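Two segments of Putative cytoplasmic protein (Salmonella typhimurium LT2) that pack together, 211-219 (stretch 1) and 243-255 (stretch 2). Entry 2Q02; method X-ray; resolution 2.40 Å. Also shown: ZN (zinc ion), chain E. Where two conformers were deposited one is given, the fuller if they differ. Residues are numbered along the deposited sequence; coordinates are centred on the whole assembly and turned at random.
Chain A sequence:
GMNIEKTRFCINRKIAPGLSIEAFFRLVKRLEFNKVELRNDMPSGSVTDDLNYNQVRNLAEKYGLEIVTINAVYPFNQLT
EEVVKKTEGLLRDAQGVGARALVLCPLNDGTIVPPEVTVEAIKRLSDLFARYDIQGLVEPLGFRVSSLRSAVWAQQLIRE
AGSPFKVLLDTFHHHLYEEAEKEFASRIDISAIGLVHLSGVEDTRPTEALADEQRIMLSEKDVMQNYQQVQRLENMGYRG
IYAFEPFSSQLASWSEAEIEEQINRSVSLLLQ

Stretch 1, residues 211-219: ADEQRIMLS
Stretch 2 (243-255) AFEPFSSQLASWS

Two mostly irregular segments of one chain pack through a forked backbone hydrogen bond, with one cross-stretch salt bridge, a carboxylate gripping S249 and an apolar cluster beyond, burying 723 Å². They run antiparallel: E213 CA lies 4.3 Å from S248 CA, and I216 CA 4.8 Å from P246 CA. Stretch 1 makes a 3-10 turn at 212-214, then extends; stretch 2 leaves a strand at F244, loops, and turns 3-10 at 251-253. At the junction R215 O accepts from both F247 N and S248 N, each 3.0 Å away; F247 at phi/psi -127/-18 lets the two successive amides converge. E213 (chi1 t, chi2 p) starts away but curls back, its carboxylate taking S249 N at OE1 (3.0 Å) and S249 OG (p) at OE2 (3.1 Å). R215 (m, t, p, chi4 178°) pairs NH1 with D212 OD1 within its own stretch, 3.2 Å, and NH2 across to E245 OE1, 3.1 Å, which also binds zinc at 2.1 Å. F247 (m, chi2 -87°) places CE2 over the guanidinium face, 3.4 Å from R215 NH1. Selenomethionine M217, sideways at CB, bends (m, m, m) into nonpolar packing: CE to F244 CD1 3.9 Å, SE to P246 CD 3.8 Å, CG to W254 CH2 3.9 Å at the indole edge. L218 CD1 meets the F244 ring edge at CE1, 3.7 Å.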

ATOM      1  N   ALA A 211      -7.471  14.448  -2.597  1.00 46.15           N
ATOM      2  CA  ALA A 211      -8.015  13.091  -2.811  1.00 45.46           C
ATOM      3  C   ALA A 211      -7.019  12.257  -3.629  1.00 44.55           C
ATOM      4  O   ALA A 211      -6.035  12.785  -4.141  1.00 43.78           O
ATOM      5  CB  ALA A 211      -9.371  13.146  -3.519  1.00 43.74           C
ATOM      6  N   ASP A 212      -7.278  10.959  -3.735  1.00 45.31           N
ATOM      7  CA  ASP A 212      -6.400  10.038  -4.465  1.00 46.77           C
ATOM      8  C   ASP A 212      -6.148  10.437  -5.926  1.00 46.67           C
ATOM      9  O   ASP A 212      -5.071  10.152  -6.460  1.00 48.39           O
ATOM     10  CB  ASP A 212      -6.946   8.612  -4.411  1.00 47.51           C
ATOM     11  CG  ASP A 212      -6.865   8.007  -3.019  1.00 51.44           C
ATOM     12  OD1 ASP A 212      -6.030   8.439  -2.213  1.00 55.96           O
ATOM     13  OD2 ASP A 212      -7.649   7.094  -2.717  1.00 63.53           O
ATOM     14  N   GLU A 213      -7.107  11.111  -6.553  1.00 44.70           N
ATOM     15  CA  GLU A 213      -6.956  11.581  -7.943  1.00 45.16           C
ATOM     16  C   GLU A 213      -5.728  12.511  -8.186  1.00 43.90           C
ATOM     17  O   GLU A 213      -5.271  12.647  -9.314  1.00 41.09           O
ATOM     18  CB  GLU A 213      -8.268  12.266  -8.392  1.00 44.19           C
ATOM     19  CG  GLU A 213      -8.220  13.084  -9.676  1.00 44.38           C
ATOM     20  CD  GLU A 213      -7.728  12.307 -10.889  1.00 46.62           C
ATOM     21  OE1 GLU A 213      -7.870  11.067 -10.876  1.00 44.80           O
ATOM     22  OE2 GLU A 213      -7.208  12.941 -11.854  1.00 48.72           O
ATOM     23  N   GLN A 214      -5.220  13.150  -7.129  1.00 44.29           N
ATOM     24  CA  GLN A 214      -4.050  14.035  -7.231  1.00 44.64           C
ATOM     25  C   GLN A 214      -2.732  13.280  -7.072  1.00 44.70           C
ATOM     26  O   GLN A 214      -1.663  13.866  -7.203  1.00 44.71           O
ATOM     27  CB  GLN A 214      -4.108  15.135  -6.166  1.00 45.12           C
ATOM     28  CG  GLN A 214      -5.120  16.247  -6.426  1.00 45.41           C
ATOM     29  CD  GLN A 214      -6.553  15.849  -6.093  1.00 44.57           C
ATOM     30  OE1 GLN A 214      -6.877  15.525  -4.958  1.00 46.03           O
ATOM     31  NE2 GLN A 214      -7.406  15.873  -7.088  1.00 42.41           N
ATOM     32  N   ARG A 215      -2.802  11.989  -6.785  1.00 45.14           N
ATOM     33  CA  ARG A 215      -1.611  11.240  -6.447  1.00 45.13           C
ATOM     34  C   ARG A 215      -0.937  10.743  -7.710  1.00 44.75           C
ATOM     35  O   ARG A 215      -1.449   9.848  -8.399  1.00 44.68           O
ATOM     36  CB  ARG A 215      -1.929  10.081  -5.497  1.00 45.63           C
ATOM     37  CG  ARG A 215      -2.315  10.531  -4.100  1.00 44.37           C
ATOM     38  CD  ARG A 215      -2.862   9.409  -3.304  1.00 44.26           C
ATOM     39  NE  ARG A 215      -1.850   8.403  -3.048  1.00 48.42           N
ATOM     40  CZ  ARG A 215      -2.047   7.299  -2.328  1.00 52.25           C
ATOM     41  NH1 ARG A 215      -3.236   7.042  -1.768  1.00 53.36           N
ATOM     42  NH2 ARG A 215      -1.044   6.441  -2.169  1.00 47.59           N
ATOM     43  N   ILE A 216       0.214  11.344  -7.998  1.00 44.36           N
ATOM     44  CA  ILE A 216       1.041  10.969  -9.144  1.00 44.92           C
ATOM     45  C   ILE A 216       2.376  10.371  -8.644  1.00 44.00           C
ATOM     46  O   ILE A 216       2.392   9.635  -7.674  1.00 44.88           O
ATOM     47  CB  ILE A 216       1.200  12.159 -10.123  1.00 43.72           C
ATOM     48  CG1 ILE A 216       1.922  13.361  -9.479  1.00 43.53           C
ATOM     49  CG2 ILE A 216      -0.164  12.578 -10.599  1.00 46.60           C
ATOM     50  CD1 ILE A 216       2.034  14.573 -10.406  1.00 45.02           C
HETATM   51  N   MSE A 217       3.480  10.649  -9.315  1.00 44.09           N
HETATM   52  CA  MSE A 217       4.768  10.136  -8.898  1.00 43.97           C
HETATM   53  C   MSE A 217       5.652  11.262  -8.325  1.00 44.39           C
HETATM   54  O   MSE A 217       5.208  12.415  -8.188  1.00 43.88           O
HETATM   55  CB  MSE A 217       5.397   9.365 -10.063  1.00 43.57           C
HETATM   56  CG  MSE A 217       4.662   8.044 -10.331  1.00 41.96           C
HETATM   57 SE   MSE A 217       5.110   6.621  -8.978  0.75 37.95          SE
HETATM   58  CE  MSE A 217       6.842   6.152  -9.712  1.00 43.09           C
ATOM     59  N   LEU A 218       6.879  10.913  -7.938  1.00 45.44           N
ATOM     60  CA  LEU A 218       7.731  11.835  -7.181  1.00 46.83           C
ATOM     61  C   LEU A 218       8.419  12.817  -8.099  1.00 45.95           C
ATOM     62  O   LEU A 218       9.011  12.423  -9.089  1.00 47.36           O
ATOM     63  CB  LEU A 218       8.759  11.063  -6.338  1.00 47.62           C
ATOM     64  CG  LEU A 218       8.124  10.097  -5.315  1.00 47.47           C
ATOM     65  CD1 LEU A 218       9.190   9.431  -4.411  1.00 47.16           C
ATOM     66  CD2 LEU A 218       7.074  10.799  -4.478  1.00 45.51           C
ATOM     67  N   SER A 219       8.298  14.100  -7.794  1.00 46.30           N
ATOM     68  CA  SER A 219       9.059  15.120  -8.506  1.00 47.32           C
ATOM     69  C   SER A 219       9.636  16.110  -7.496  1.00 47.96           C
ATOM     70  O   SER A 219       9.420  15.973  -6.281  1.00 48.19           O
ATOM     71  CB  SER A 219       8.176  15.839  -9.535  1.00 47.10           C
ATOM     72  OG  SER A 219       7.386  16.857  -8.930  1.00 47.46           O
ATOM     73  N   ALA A 243       7.107   0.940  -1.857  1.00 44.82           N
ATOM     74  CA  ALA A 243       6.267   0.598  -3.004  1.00 44.26           C
ATOM     75  C   ALA A 243       5.648   1.863  -3.520  1.00 45.33           C
ATOM     76  O   ALA A 243       5.097   2.623  -2.739  1.00 46.02           O
ATOM     77  CB  ALA A 243       5.160  -0.377  -2.597  1.00 43.43           C
ATOM     78  N   PHE A 244       5.726   2.063  -4.837  1.00 46.24           N
ATOM     79  CA  PHE A 244       5.183   3.237  -5.503  1.00 46.13           C
ATOM     80  C   PHE A 244       3.714   2.985  -5.847  1.00 47.43           C
ATOM     81  O   PHE A 244       3.403   1.992  -6.511  1.00 46.30           O
ATOM     82  CB  PHE A 244       6.003   3.569  -6.762  1.00 46.05           C
ATOM     83  CG  PHE A 244       7.371   4.125  -6.455  1.00 44.80           C
ATOM     84  CD1 PHE A 244       7.514   5.419  -5.971  1.00 42.88           C
ATOM     85  CD2 PHE A 244       8.515   3.350  -6.631  1.00 47.91           C
ATOM     86  CE1 PHE A 244       8.777   5.935  -5.667  1.00 46.57           C
ATOM     87  CE2 PHE A 244       9.796   3.868  -6.352  1.00 46.52           C
ATOM     88  CZ  PHE A 244       9.923   5.156  -5.861  1.00 45.83           C
ATOM     89  N   GLU A 245       2.826   3.868  -5.361  1.00 47.95           N
ATOM     90  CA  GLU A 245       1.366   3.695  -5.487  1.00 47.87           C
ATOM     91  C   GLU A 245       0.660   5.013  -5.901  1.00 46.16           C
ATOM     92  O   GLU A 245      -0.027   5.643  -5.109  1.00 46.91           O
ATOM     93  CB  GLU A 245       0.755   3.111  -4.189  1.00 46.58           C
ATOM     94  CG  GLU A 245      -0.749   2.755  -4.300  1.00 48.53           C
ATOM     95  CD  GLU A 245      -1.444   2.545  -2.952  1.00 49.69           C
ATOM     96  OE1 GLU A 245      -1.180   3.306  -1.999  1.00 55.74           O
ATOM     97  OE2 GLU A 245      -2.286   1.631  -2.836  1.00 52.88           O
ATOM     98  N   PRO A 246       0.843   5.435  -7.148  1.00 45.57           N
ATOM     99  CA  PRO A 246       0.022   6.512  -7.673  1.00 46.70           C
ATOM    100  C   PRO A 246      -1.424   6.067  -8.004  1.00 47.53           C
ATOM    101  O   PRO A 246      -1.670   4.875  -8.224  1.00 46.75           O
ATOM    102  CB  PRO A 246       0.776   6.911  -8.935  1.00 45.59           C
ATOM    103  CG  PRO A 246       1.388   5.673  -9.388  1.00 45.08           C
ATOM    104  CD  PRO A 246       1.815   4.962  -8.146  1.00 46.15           C
ATOM    105  N   PHE A 247      -2.358   7.028  -8.032  1.00 48.94           N
ATOM    106  CA  PHE A 247      -3.800   6.771  -8.307  1.00 48.47           C
ATOM    107  C   PHE A 247      -4.435   7.612  -9.436  1.00 47.65           C
ATOM    108  O   PHE A 247      -5.520   7.276  -9.929  1.00 46.65           O
ATOM    109  CB  PHE A 247      -4.620   7.063  -7.051  1.00 48.80           C
ATOM    110  CG  PHE A 247      -4.733   5.926  -6.123  1.00 49.20           C
ATOM    111  CD1 PHE A 247      -5.749   4.995  -6.278  1.00 53.16           C
ATOM    112  CD2 PHE A 247      -3.847   5.799  -5.057  1.00 52.48           C
ATOM    113  CE1 PHE A 247      -5.870   3.922  -5.405  1.00 51.29           C
ATOM    114  CE2 PHE A 247      -3.961   4.744  -4.165  1.00 51.25           C
ATOM    115  CZ  PHE A 247      -4.980   3.798  -4.340  1.00 54.68           C
ATOM    116  N   SER A 248      -3.796   8.715  -9.807  1.00 47.38           N
ATOM    117  CA  SER A 248      -4.396   9.665 -10.751  1.00 47.99           C
ATOM    118  C   SER A 248      -4.872   9.044 -12.065  1.00 47.69           C
ATOM    119  O   SER A 248      -4.286   8.090 -12.564  1.00 50.50           O
ATOM    120  CB  SER A 248      -3.386  10.769 -11.079  1.00 47.35           C
ATOM    121  OG  SER A 248      -3.847  11.553 -12.154  1.00 43.43           O
ATOM    122  N   SER A 249      -5.919   9.614 -12.640  1.00 47.67           N
ATOM    123  CA  SER A 249      -6.388   9.227 -13.972  0.50 47.09           C
ATOM    124  C   SER A 249      -5.404   9.661 -15.056  1.00 48.23           C
ATOM    125  O   SER A 249      -5.467   9.180 -16.182  1.00 49.65           O
ATOM    126  CB  SER A 249      -7.766   9.833 -14.258  0.50 46.19           C
ATOM    127  OG  SER A 249      -7.700  11.246 -14.346  0.50 38.82           O
ATOM    128  N   GLN A 250      -4.509  10.593 -14.724  1.00 50.00           N
ATOM    129  CA  GLN A 250      -3.419  10.977 -15.645  1.00 50.88           C
ATOM    130  C   GLN A 250      -2.563   9.745 -16.016  1.00 49.51           C
ATOM    131  O   GLN A 250      -1.932   9.713 -17.066  1.00 49.21           O
ATOM    132  CB  GLN A 250      -2.477  12.009 -14.997  1.00 51.64           C
ATOM    133  CG  GLN A 250      -2.980  13.463 -14.828  1.00 51.76           C
ATOM    134  CD  GLN A 250      -1.951  14.323 -14.044  1.00 54.05           C
ATOM    135  OE1 GLN A 250      -0.796  14.504 -14.479  1.00 53.98           O
ATOM    136  NE2 GLN A 250      -2.362  14.818 -12.872  1.00 51.36           N
ATOM    137  N   LEU A 251      -2.523   8.756 -15.127  1.00 48.82           N
ATOM    138  CA  LEU A 251      -1.764   7.527 -15.359  1.00 49.16           C
ATOM    139  C   LEU A 251      -2.188   6.781 -16.621  1.00 48.58           C
ATOM    140  O   LEU A 251      -1.329   6.266 -17.346  1.00 48.41           O
ATOM    141  CB  LEU A 251      -1.900   6.568 -14.172  1.00 48.68           C
ATOM    142  CG  LEU A 251      -1.259   7.003 -12.855  1.00 50.58           C
ATOM    143  CD1 LEU A 251      -1.760   6.100 -11.736  1.00 53.99           C
ATOM    144  CD2 LEU A 251       0.255   6.966 -12.911  1.00 49.64           C
ATOM    145  N   ALA A 252      -3.497   6.706 -16.865  1.00 47.27           N
ATOM    146  CA  ALA A 252      -4.035   5.983 -18.030  1.00 47.86           C
ATOM    147  C   ALA A 252      -3.474   6.456 -19.366  1.00 47.26           C
ATOM    148  O   ALA A 252      -3.468   5.706 -20.327  1.00 46.20           O
ATOM    149  CB  ALA A 252      -5.553   6.075 -18.059  1.00 49.01           C
ATOM    150  N   SER A 253      -3.013   7.701 -19.426  1.00 48.40           N
ATOM    151  CA  SER A 253      -2.469   8.275 -20.660  1.00 49.37           C
ATOM    152  C   SER A 253      -0.974   7.974 -20.896  1.00 49.30           C
ATOM    153  O   SER A 253      -0.406   8.395 -21.914  1.00 49.23           O
ATOM    154  CB  SER A 253      -2.693   9.795 -20.661  1.00 50.10           C
ATOM    155  OG  SER A 253      -2.016  10.423 -19.574  1.00 52.48           O
ATOM    156  N   TRP A 254      -0.352   7.253 -19.962  1.00 48.98           N
ATOM    157  CA  TRP A 254       1.094   6.947 -20.006  1.00 48.83           C
ATOM    158  C   TRP A 254       1.427   5.694 -20.835  1.00 47.55           C
ATOM    159  O   TRP A 254       0.859   4.621 -20.602  1.00 46.11           O
ATOM    160  CB  TRP A 254       1.622   6.710 -18.579  1.00 49.48           C
ATOM    161  CG  TRP A 254       1.608   7.902 -17.646  1.00 48.55           C
ATOM    162  CD1 TRP A 254       1.049   9.120 -17.866  1.00 49.50           C
ATOM    163  CD2 TRP A 254       2.179   7.956 -16.336  1.00 49.68           C
ATOM    164  NE1 TRP A 254       1.248   9.938 -16.781  1.00 48.86           N
ATOM    165  CE2 TRP A 254       1.939   9.245 -15.828  1.00 47.96           C
ATOM    166  CE3 TRP A 254       2.879   7.036 -15.545  1.00 51.30           C
ATOM    167  CZ2 TRP A 254       2.369   9.642 -14.566  1.00 51.67           C
ATOM    168  CZ3 TRP A 254       3.299   7.428 -14.287  1.00 50.05           C
ATOM    169  CH2 TRP A 254       3.046   8.723 -13.810  1.00 49.05           C
ATOM    170  N   SER A 255       2.374   5.815 -21.765  1.00 46.74           N
ATOM    171  CA  SER A 255       2.926   4.634 -22.441  1.00 45.80           C
ATOM    172  C   SER A 255       3.832   3.829 -21.493  1.00 46.35           C
ATOM    173  O   SER A 255       4.178   4.293 -20.398  1.00 46.48           O
ATOM    174  CB  SER A 255       3.709   5.048 -23.680  1.00 45.55           C
ATOM    175  OG  SER A 255       4.913   5.694 -23.321  1.00 46.19           O
TER
HETATM  176 ZN    ZN E 300      -1.529   3.079   0.097  1.00 45.13          ZN